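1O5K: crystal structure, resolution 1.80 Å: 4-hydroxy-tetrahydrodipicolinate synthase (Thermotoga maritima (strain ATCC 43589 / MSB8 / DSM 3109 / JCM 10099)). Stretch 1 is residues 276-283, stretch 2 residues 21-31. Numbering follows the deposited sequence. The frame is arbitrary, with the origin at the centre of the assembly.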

ATOM      1  N   PHE A 276      17.665  -4.670  33.750  1.00 21.00           N
ATOM      2  CA  PHE A 276      16.733  -5.756  34.081  1.00 24.43           C
ATOM      3  C   PHE A 276      17.121  -7.114  33.490  1.00 27.93           C
ATOM      4  O   PHE A 276      16.906  -8.141  34.145  1.00 26.77           O
ATOM      5  CB  PHE A 276      15.327  -5.441  33.610  1.00 26.78           C
ATOM      6  CG  PHE A 276      14.543  -4.564  34.514  1.00 29.74           C
ATOM      7  CD1 PHE A 276      14.294  -3.245  34.173  1.00 27.80           C
ATOM      8  CD2 PHE A 276      13.984  -5.064  35.675  1.00 35.33           C
ATOM      9  CE1 PHE A 276      13.542  -2.434  34.993  1.00 31.08           C
ATOM     10  CE2 PHE A 276      13.231  -4.242  36.506  1.00 36.45           C
ATOM     11  CZ  PHE A 276      13.014  -2.931  36.155  1.00 29.63           C
ATOM     12  N   ILE A 277      17.641  -7.119  32.259  1.00 23.60           N
ATOM     13  CA  ILE A 277      17.917  -8.363  31.518  1.00 24.51           C
ATOM     14  C   ILE A 277      19.223  -8.202  30.743  1.00 24.48           C
ATOM     15  O   ILE A 277      19.739  -7.076  30.607  1.00 21.82           O
ATOM     16  CB  ILE A 277      16.769  -8.700  30.557  1.00 24.22           C
ATOM     17  CG1 ILE A 277      16.723  -7.721  29.370  1.00 25.13           C
ATOM     18  CG2 ILE A 277      15.458  -8.723  31.261  1.00 22.75           C
ATOM     19  CD1 ILE A 277      15.754  -8.208  28.233  1.00 26.87           C
ATOM     20  N   GLU A 278      19.755  -9.324  30.269  1.00 26.33           N
ATOM     21  CA  GLU A 278      20.808  -9.320  29.274  1.00 25.85           C
ATOM     22  C   GLU A 278      20.154  -9.058  27.934  1.00 25.90           C
ATOM     23  O   GLU A 278      18.957  -9.319  27.744  1.00 23.75           O
ATOM     24  CB  GLU A 278      21.523 -10.660  29.182  1.00 26.39           C
ATOM     25  CG  GLU A 278      22.063 -11.206  30.479  1.00 27.83           C
ATOM     26  CD  GLU A 278      23.278 -10.457  30.981  1.00 35.00           C
ATOM     27  OE1 GLU A 278      23.772  -9.526  30.315  1.00 37.85           O
ATOM     28  OE2 GLU A 278      23.712 -10.793  32.089  1.00 50.07           O
ATOM     29  N   ASN A 279      20.914  -8.459  27.027  1.00 22.56           N
ATOM     30  CA  ASN A 279      20.401  -8.078  25.725  1.00 23.57           C
ATOM     31  C   ASN A 279      20.608  -9.267  24.756  1.00 25.87           C
ATOM     32  O   ASN A 279      21.484  -9.231  23.902  1.00 24.24           O
ATOM     33  CB  ASN A 279      21.093  -6.819  25.254  1.00 26.92           C
ATOM     34  CG  ASN A 279      20.530  -6.276  23.966  1.00 26.97           C
ATOM     35  OD1 ASN A 279      21.182  -5.518  23.244  1.00 34.50           O
ATOM     36  ND2 ASN A 279      19.363  -6.653  23.671  1.00 23.35           N
ATOM     37  N   GLU A 280      19.837 -10.344  24.968  1.00 24.29           N
ATOM     38  CA  GLU A 280      20.036 -11.592  24.213  1.00 24.58           C
ATOM     39  C   GLU A 280      18.702 -11.954  23.604  1.00 22.48           C
ATOM     40  O   GLU A 280      17.665 -11.856  24.277  1.00 24.23           O
ATOM     41  CB  GLU A 280      20.455 -12.744  25.117  1.00 25.51           C
ATOM     42  CG  GLU A 280      21.864 -12.713  25.634  1.00 34.37           C
ATOM     43  CD  GLU A 280      22.272 -14.057  26.198  1.00 35.26           C
ATOM     44  OE1 GLU A 280      21.786 -15.126  25.719  1.00 35.45           O
ATOM     45  OE2 GLU A 280      23.073 -14.036  27.119  1.00 29.77           O
ATOM     46  N   LEU A 281      18.751 -12.400  22.347  1.00 24.52           N
ATOM     47  CA  LEU A 281      17.580 -12.860  21.635  1.00 25.01           C
ATOM     48  C   LEU A 281      17.937 -14.184  21.000  1.00 25.42           C
ATOM     49  O   LEU A 281      19.093 -14.560  20.942  1.00 27.00           O
ATOM     50  CB  LEU A 281      17.172 -11.874  20.531  1.00 25.39           C
ATOM     51  CG  LEU A 281      16.686 -10.534  21.121  1.00 26.14           C
ATOM     52  CD1 LEU A 281      17.704  -9.455  21.073  1.00 30.52           C
ATOM     53  CD2 LEU A 281      15.357 -10.088  20.548  1.00 30.68           C
ATOM     54  N   ARG A 282      16.935 -14.921  20.558  1.00 22.01           N
ATOM     55  CA  ARG A 282      17.256 -16.134  19.801  1.00 23.43           C
ATOM     56  C   ARG A 282      17.049 -15.956  18.273  1.00 21.87           C
ATOM     57  O   ARG A 282      16.051 -15.305  17.823  1.00 24.72           O
ATOM     58  CB  ARG A 282      16.373 -17.248  20.293  1.00 25.49           C
ATOM     59  CG  ARG A 282      16.775 -17.722  21.654  1.00 26.24           C
ATOM     60  CD  ARG A 282      15.928 -18.852  22.154  1.00 28.97           C
ATOM     61  NE  ARG A 282      16.372 -19.310  23.470  1.00 22.10           N
ATOM     62  CZ  ARG A 282      15.726 -20.212  24.193  1.00 28.58           C
ATOM     63  NH1 ARG A 282      14.615 -20.784  23.731  1.00 27.21           N
ATOM     64  NH2 ARG A 282      16.210 -20.572  25.361  1.00 27.36           N
ATOM     65  N   LEU A 283      17.921 -16.582  17.508  1.00 22.80           N
ATOM     66  CA  LEU A 283      17.872 -16.511  16.057  1.00 22.66           C
ATOM     67  C   LEU A 283      16.507 -17.038  15.608  1.00 22.58           C
ATOM     68  O   LEU A 283      15.995 -18.019  16.191  1.00 22.87           O
ATOM     69  CB  LEU A 283      19.040 -17.327  15.434  1.00 18.56           C
ATOM     70  CG  LEU A 283      20.422 -16.687  15.472  1.00 25.94           C
ATOM     71  CD1 LEU A 283      21.363 -17.592  14.784  1.00 26.00           C
ATOM     72  CD2 LEU A 283      20.387 -15.311  14.777  1.00 24.93           C
TER
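Stretch 2 21-31: IVTPFKNGELD

The carboxylate of Glu 280 grips the tip of a tight hairpin in stretch 2, taking a backbone hydrogen bond on each oxygen: Asn 27 N donates to OE2 at 2.7 Å and Gly 28 N to OE1 at 2.8 Å. In the type I' turn from Lys 26 to Glu 29 the two central residues have positive phi (51° at Asn 27, 75° at Gly 28), and their amides face the same carboxylate. The turn is closed by paired backbone hydrogen bonds, Lys 26 N to Glu 29 O (2.8 Å) and Glu 29 N to Lys 26 O (2.9 Å), between the short strands 25-26 and 29-30.

Stretch 1 has no regular secondary structure, but its backbone is largely extended from Glu 280 to Arg 282, and it passes across the first arm of the hairpin rather than alongside it. By nearest CA atoms, Ile 277 pairs with Pro 24, Glu 278 with Lys 26 and Arg 282 with Gly 28. Glu 280, with its CA 5.8 Å from that of Phe 25, breaks the strict order. The guanidinium of Arg 282 meets the hairpin in two ways. It lies flat on the Phe 25 ring, with centres 4.1 Å apart and planes at 12°, while at its edge NH2 donates to Gly 28 O at 2.7 Å, supplemented by a weak bond from NE to the same oxygen at 3.2 Å.

Toward the start of the contact the packing becomes apolar, with Ile 277 CG2 3.8 Å from Pro 24 CB. Two waters join the backbones where no direct bond forms between them: water 1 accepts from Phe 25 N (3.0 Å) and lies 2.9 Å from both Glu 278 O and Glu 280 O, possible acceptors, and water 2 accepts from Glu 278 N (2.8 Å) and donates to Phe 25 O (2.8 Å). A long salt bridge, Glu 278 OE2 to Lys 26 NZ at 3.9 Å, lies at the margin.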

ATOM      1  N   ILE A  21       4.904  -9.517  28.046  1.00 24.09           N
ATOM      2  CA  ILE A  21       6.206  -9.484  28.744  1.00 24.72           C
ATOM      3  C   ILE A  21       7.242 -10.250  27.919  1.00 25.45           C
ATOM      4  O   ILE A  21       6.913 -11.236  27.252  1.00 22.30           O
ATOM      5  CB  ILE A  21       6.059 -10.008  30.178  1.00 22.87           C
ATOM      6  CG1 ILE A  21       7.310  -9.645  30.997  1.00 24.61           C
ATOM      7  CG2 ILE A  21       5.756 -11.528  30.208  1.00 24.47           C
ATOM      8  CD1 ILE A  21       7.167  -9.803  32.485  1.00 27.65           C
ATOM      9  N   VAL A  22       8.458  -9.699  27.864  1.00 24.97           N
ATOM     10  CA  VAL A  22       9.597 -10.385  27.243  1.00 25.48           C
ATOM     11  C   VAL A  22       9.986 -11.676  27.994  1.00 22.54           C
ATOM     12  O   VAL A  22       9.622 -11.888  29.138  1.00 23.87           O
ATOM     13  CB  VAL A  22      10.858  -9.494  27.131  1.00 26.20           C
ATOM     14  CG1 VAL A  22      10.609  -8.191  26.356  1.00 25.39           C
ATOM     15  CG2 VAL A  22      11.410  -9.191  28.514  1.00 27.27           C
ATOM     16  N   THR A  23      10.664 -12.560  27.259  1.00 23.29           N
ATOM     17  CA  THR A  23      11.253 -13.760  27.770  1.00 22.29           C
ATOM     18  C   THR A  23      12.774 -13.514  27.853  1.00 27.46           C
ATOM     19  O   THR A  23      13.453 -13.599  26.851  1.00 24.34           O
ATOM     20  CB  THR A  23      10.919 -14.951  26.837  1.00 26.06           C
ATOM     21  OG1 THR A  23       9.488 -15.129  26.761  1.00 25.30           O
ATOM     22  CG2 THR A  23      11.450 -16.231  27.443  1.00 24.86           C
ATOM     23  N   PRO A  24      13.316 -13.199  29.035  1.00 24.52           N
ATOM     24  CA  PRO A  24      14.749 -13.001  29.123  1.00 25.19           C
ATOM     25  C   PRO A  24      15.546 -14.274  28.960  1.00 22.25           C
ATOM     26  O   PRO A  24      15.112 -15.353  29.386  1.00 22.97           O
ATOM     27  CB  PRO A  24      14.947 -12.433  30.537  1.00 26.03           C
ATOM     28  CG  PRO A  24      13.571 -12.043  30.989  1.00 26.75           C
ATOM     29  CD  PRO A  24      12.652 -12.964  30.317  1.00 27.24           C
ATOM     30  N   PHE A  25      16.704 -14.131  28.323  1.00 20.05           N
ATOM     31  CA  PHE A  25      17.652 -15.182  28.146  1.00 22.03           C
ATOM     32  C   PHE A  25      18.986 -14.761  28.670  1.00 25.45           C
ATOM     33  O   PHE A  25      19.333 -13.568  28.654  1.00 25.07           O
ATOM     34  CB  PHE A  25      17.853 -15.541  26.661  1.00 23.59           C
ATOM     35  CG  PHE A  25      16.562 -15.903  25.919  1.00 25.08           C
ATOM     36  CD1 PHE A  25      16.132 -15.161  24.813  1.00 25.78           C
ATOM     37  CD2 PHE A  25      15.785 -16.981  26.325  1.00 26.21           C
ATOM     38  CE1 PHE A  25      14.972 -15.489  24.139  1.00 25.69           C
ATOM     39  CE2 PHE A  25      14.618 -17.285  25.663  1.00 23.94           C
ATOM     40  CZ  PHE A  25      14.207 -16.577  24.582  1.00 22.09           C
ATOM     41  N   LYS A  26      19.736 -15.748  29.132  1.00 21.85           N
ATOM     42  CA  LYS A  26      21.163 -15.569  29.478  1.00 21.32           C
ATOM     43  C   LYS A  26      21.940 -16.764  28.950  1.00 24.32           C
ATOM     44  O   LYS A  26      21.536 -17.903  29.187  1.00 22.44           O
ATOM     45  CB  LYS A  26      21.333 -15.484  30.965  1.00 26.32           C
ATOM     46  CG  LYS A  26      22.792 -15.225  31.362  1.00 28.84           C
ATOM     47  CD  LYS A  26      22.876 -14.501  32.687  1.00 41.42           C
ATOM     48  CE  LYS A  26      24.324 -14.399  33.137  1.00 51.27           C
ATOM     49  NZ  LYS A  26      24.393 -13.817  34.510  1.00 61.03           N
ATOM     50  N   ASN A  27      23.034 -16.539  28.227  1.00 22.65           N
ATOM     51  CA  ASN A  27      23.738 -17.625  27.559  1.00 23.16           C
ATOM     52  C   ASN A  27      22.791 -18.490  26.701  1.00 23.74           C
ATOM     53  O   ASN A  27      22.970 -19.702  26.609  1.00 25.25           O
ATOM     54  CB  ASN A  27      24.482 -18.518  28.582  1.00 25.88           C
ATOM     55  CG  ASN A  27      25.608 -17.807  29.297  1.00 26.45           C
ATOM     56  OD1 ASN A  27      26.253 -16.947  28.715  1.00 25.92           O
ATOM     57  ND2 ASN A  27      25.903 -18.220  30.555  1.00 27.27           N
ATOM     58  N   GLY A  28      21.767 -17.854  26.136  1.00 25.36           N
ATOM     59  CA  GLY A  28      20.786 -18.518  25.311  1.00 26.91           C
ATOM     60  C   GLY A  28      19.771 -19.353  26.052  1.00 27.79           C
ATOM     61  O   GLY A  28      18.849 -19.849  25.427  1.00 33.52           O
ATOM     62  N   GLU A  29      19.880 -19.423  27.372  1.00 25.46           N
ATOM     63  CA  GLU A  29      18.912 -20.148  28.215  1.00 26.51           C
ATOM     64  C   GLU A  29      17.875 -19.204  28.836  1.00 26.11           C
ATOM     65  O   GLU A  29      18.145 -18.038  29.017  1.00 27.43           O
ATOM     66  CB  GLU A  29      19.699 -20.865  29.298  1.00 24.68           C
ATOM     67  CG  GLU A  29      20.734 -21.823  28.724  1.00 23.70           C
ATOM     68  CD  GLU A  29      20.063 -22.923  27.903  1.00 39.59           C
ATOM     69  OE1 GLU A  29      20.511 -23.200  26.763  1.00 40.18           O
ATOM     70  OE2 GLU A  29      19.032 -23.464  28.382  1.00 34.48           O
ATOM     71  N   LEU A  30      16.696 -19.706  29.179  1.00 24.68           N
ATOM     72  CA  LEU A  30      15.758 -18.910  29.958  1.00 25.12           C
ATOM     73  C   LEU A  30      16.429 -18.354  31.215  1.00 26.92           C
ATOM     74  O   LEU A  30      17.184 -19.057  31.915  1.00 26.43           O
ATOM     75  CB  LEU A  30      14.605 -19.730  30.484  1.00 29.00           C
ATOM     76  CG  LEU A  30      13.505 -20.235  29.642  1.00 33.78           C
ATOM     77  CD1 LEU A  30      12.527 -20.924  30.627  1.00 36.11           C
ATOM     78  CD2 LEU A  30      12.823 -19.103  28.887  1.00 35.55           C
ATOM     79  N   ASP A  31      16.155 -17.099  31.491  1.00 23.21           N
ATOM     80  CA  ASP A  31      16.747 -16.406  32.652  1.00 25.98           C
ATOM     81  C   ASP A  31      15.614 -16.024  33.602  1.00 27.86           C
ATOM     82  O   ASP A  31      15.103 -14.897  33.561  1.00 25.63           O
ATOM     83  CB  ASP A  31      17.502 -15.178  32.169  1.00 28.24           C
ATOM     84  CG  ASP A  31      18.147 -14.383  33.297  1.00 30.39           C
ATOM     85  OD1 ASP A  31      17.958 -14.706  34.490  1.00 24.78           O
ATOM     86  OD2 ASP A  31      18.827 -13.372  33.055  1.00 25.94           O
TER
HETATM   87  O   HOH W   1      17.156 -11.467  27.068  1.00 17.21           O
HETATM   88  O   HOH W   2      18.462 -11.821  30.703  1.00 20.41           O